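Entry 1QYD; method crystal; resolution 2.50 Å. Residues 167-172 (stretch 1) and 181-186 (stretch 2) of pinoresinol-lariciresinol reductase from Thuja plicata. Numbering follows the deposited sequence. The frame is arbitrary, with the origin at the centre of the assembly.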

# COMPACT_ATOMS: atom_id res chain seq x y z
N SER A 167 8.82 14.83 21.77
CA SER A 167 8.24 13.73 22.49
C SER A 167 9.18 13.04 23.48
O SER A 167 8.70 12.40 24.41
CB SER A 167 7.75 12.71 21.49
OG SER A 167 8.86 12.43 20.63
N LEU A 168 10.51 13.18 23.25
CA LEU A 168 11.64 12.49 23.90
C LEU A 168 11.70 11.01 23.50
O LEU A 168 12.48 10.21 24.01
CB LEU A 168 11.55 12.64 25.44
CG LEU A 168 12.69 13.33 26.21
CD1 LEU A 168 13.26 14.48 25.45
CD2 LEU A 168 12.13 13.82 27.54
N ALA A 169 10.89 10.73 22.45
CA ALA A 169 10.63 9.50 21.72
C ALA A 169 9.56 8.57 22.30
O ALA A 169 9.60 7.34 22.15
CB ALA A 169 11.95 8.75 21.56
N GLN A 170 8.51 9.16 22.88
CA GLN A 170 7.51 8.35 23.56
C GLN A 170 6.31 7.90 22.79
O GLN A 170 5.64 8.62 22.04
CB GLN A 170 7.07 9.08 24.80
CG GLN A 170 7.77 8.37 25.98
CD GLN A 170 8.97 9.07 26.59
OE1 GLN A 170 10.09 8.57 26.66
NE2 GLN A 170 8.75 10.26 27.11
N LEU A 171 6.08 6.61 23.07
CA LEU A 171 5.06 5.74 22.50
C LEU A 171 3.65 6.26 22.49
O LEU A 171 2.75 5.53 22.04
CB LEU A 171 4.99 4.37 23.24
CG LEU A 171 6.12 3.35 23.42
CD1 LEU A 171 5.57 2.08 24.02
CD2 LEU A 171 6.74 3.00 22.09
N ASP A 172 3.45 7.47 23.04
CA ASP A 172 2.12 8.05 23.20
C ASP A 172 1.74 9.10 22.18
O ASP A 172 0.56 9.45 22.04
CB ASP A 172 1.98 8.65 24.63
CG ASP A 172 2.92 9.74 25.11
OD1 ASP A 172 3.72 10.28 24.35
OD2 ASP A 172 2.86 10.06 26.28
N LYS A 181 7.41 10.62 34.10
CA LYS A 181 8.03 9.45 33.48
C LYS A 181 8.66 9.70 32.12
O LYS A 181 8.47 10.75 31.50
CB LYS A 181 7.06 8.34 33.21
CG LYS A 181 6.31 7.75 34.37
CD LYS A 181 4.92 7.41 33.83
CE LYS A 181 4.09 8.68 33.66
NZ LYS A 181 2.78 8.32 33.16
N VAL A 182 9.38 8.65 31.70
CA VAL A 182 9.93 8.51 30.37
C VAL A 182 10.18 7.03 30.21
O VAL A 182 10.80 6.39 31.07
CB VAL A 182 11.32 9.20 30.10
CG1 VAL A 182 11.08 10.62 29.59
CG2 VAL A 182 12.18 9.21 31.35
N LEU A 183 9.67 6.45 29.12
CA LEU A 183 9.93 5.06 28.80
C LEU A 183 11.25 5.04 28.02
O LEU A 183 11.43 5.86 27.11
CB LEU A 183 8.75 4.55 27.97
CG LEU A 183 8.35 3.04 27.90
CD1 LEU A 183 6.86 2.88 28.23
CD2 LEU A 183 8.53 2.48 26.50
N ILE A 184 12.25 4.22 28.43
CA ILE A 184 13.51 4.09 27.68
C ILE A 184 13.60 2.71 27.03
O ILE A 184 13.09 1.69 27.49
CB ILE A 184 14.78 4.32 28.59
CG1 ILE A 184 14.82 5.72 29.17
CG2 ILE A 184 16.04 4.19 27.74
CD1 ILE A 184 16.20 6.17 29.72
N TYR A 185 14.24 2.69 25.87
CA TYR A 185 14.30 1.48 25.11
C TYR A 185 15.62 0.80 25.41
O TYR A 185 16.71 1.15 24.97
CB TYR A 185 14.12 1.87 23.63
CG TYR A 185 12.79 2.62 23.47
CD1 TYR A 185 12.79 3.99 23.19
CD2 TYR A 185 11.58 1.94 23.68
CE1 TYR A 185 11.59 4.70 23.15
CE2 TYR A 185 10.38 2.63 23.63
CZ TYR A 185 10.40 4.01 23.38
OH TYR A 185 9.22 4.72 23.45
N GLY A 186 15.44 -0.15 26.31
CA GLY A 186 16.50 -1.04 26.73
C GLY A 186 17.43 -0.41 27.73
O GLY A 186 17.19 -0.36 28.94

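This is a small, mostly apolar contact between two segments, fastened by one good hydrogen bond from a tyrosine hydroxyl to a backbone carbonyl and supplemented by a weak one to a glutamine side chain. About 321 Å² of surface is buried, counting both sides. The two segments run at 79° to each other, and even the nearest CA atoms, those of Gln 170 and Leu 183, are 6.6 Å apart. No backbone-to-backbone hydrogen bond joins them, so the gap is bridged by side chains.

Tyr 185 makes the strongest link. Its CA-to-CB bond points toward the first stretch, and with chi1 at -57° (m) the ring reaches far enough for OH to donate a hydrogen bond to Ala 169 O, at 2.9 Å. That oxygen lies at the edge of the ring, near its plane, where a phenol can readily direct its proton. Tyrosine suits a buried position of this kind because it combines a broad apolar ring with a polar tip, and here the tip satisfies a carbonyl that no regular secondary structure engages. The ring also packs against aliphatic groups: Ala 169 CB is 4.4 Å from Tyr 185 CE1, and Leu 171 CD2 is 4.0 Å from Tyr 185 CE2. The same methyl, Leu 171 CD2, comes to 3.3 Å from Tyr 185 OH, a close approach that is a packing contact.

Ala 169 contributes a single methyl directed toward the second stretch, compact enough to sit beside the ring while its carbonyl accepts the hydroxyl's hydrogen bond. Its backbone has positive phi, as does that of Leu 168. Within this bend, Ala 169 N donates to Ser 167 OG at 3.2 Å, a local tie that helps hold the segment's shape although Ser 167 itself does not touch the second stretch.

Gln 170 is the most extensively covered residue of its stretch, with 66 Å² buried by its partner. Its CA-to-CB bond points sideways, but the end of the side chain comes nearer, and a long, flexible side chain ending in an amide can make such an approach. Leu 183 N donates a weak hydrogen bond to Gln 170 OE1, 3.3 Å long with an angle of only 122° at the hydrogen. Gln 170 OE1 also lies 3.1 Å from Leu 183 O; both atoms are acceptors, so this proximity adds no hydrogen bond. The amide nitrogen, Gln 170 NE2, lies 3.4 Å from Val 182 CG1, in a van der Waals contact.

Aliphatic pairs complete the contact. Leu 168 CD2 meets Val 182 CG1 at 3.9 Å; both residues are buried, where branched hydrocarbon side chains fill space without leaving polar groups unsatisfied. Leu 171 CD1 and Leu 183 CD2 are likewise 3.9 Å apart, but these two leucines are partly exposed and shield apolar surface in each other. Ile 184, by contrast, points away from the first stretch and makes no contact with it.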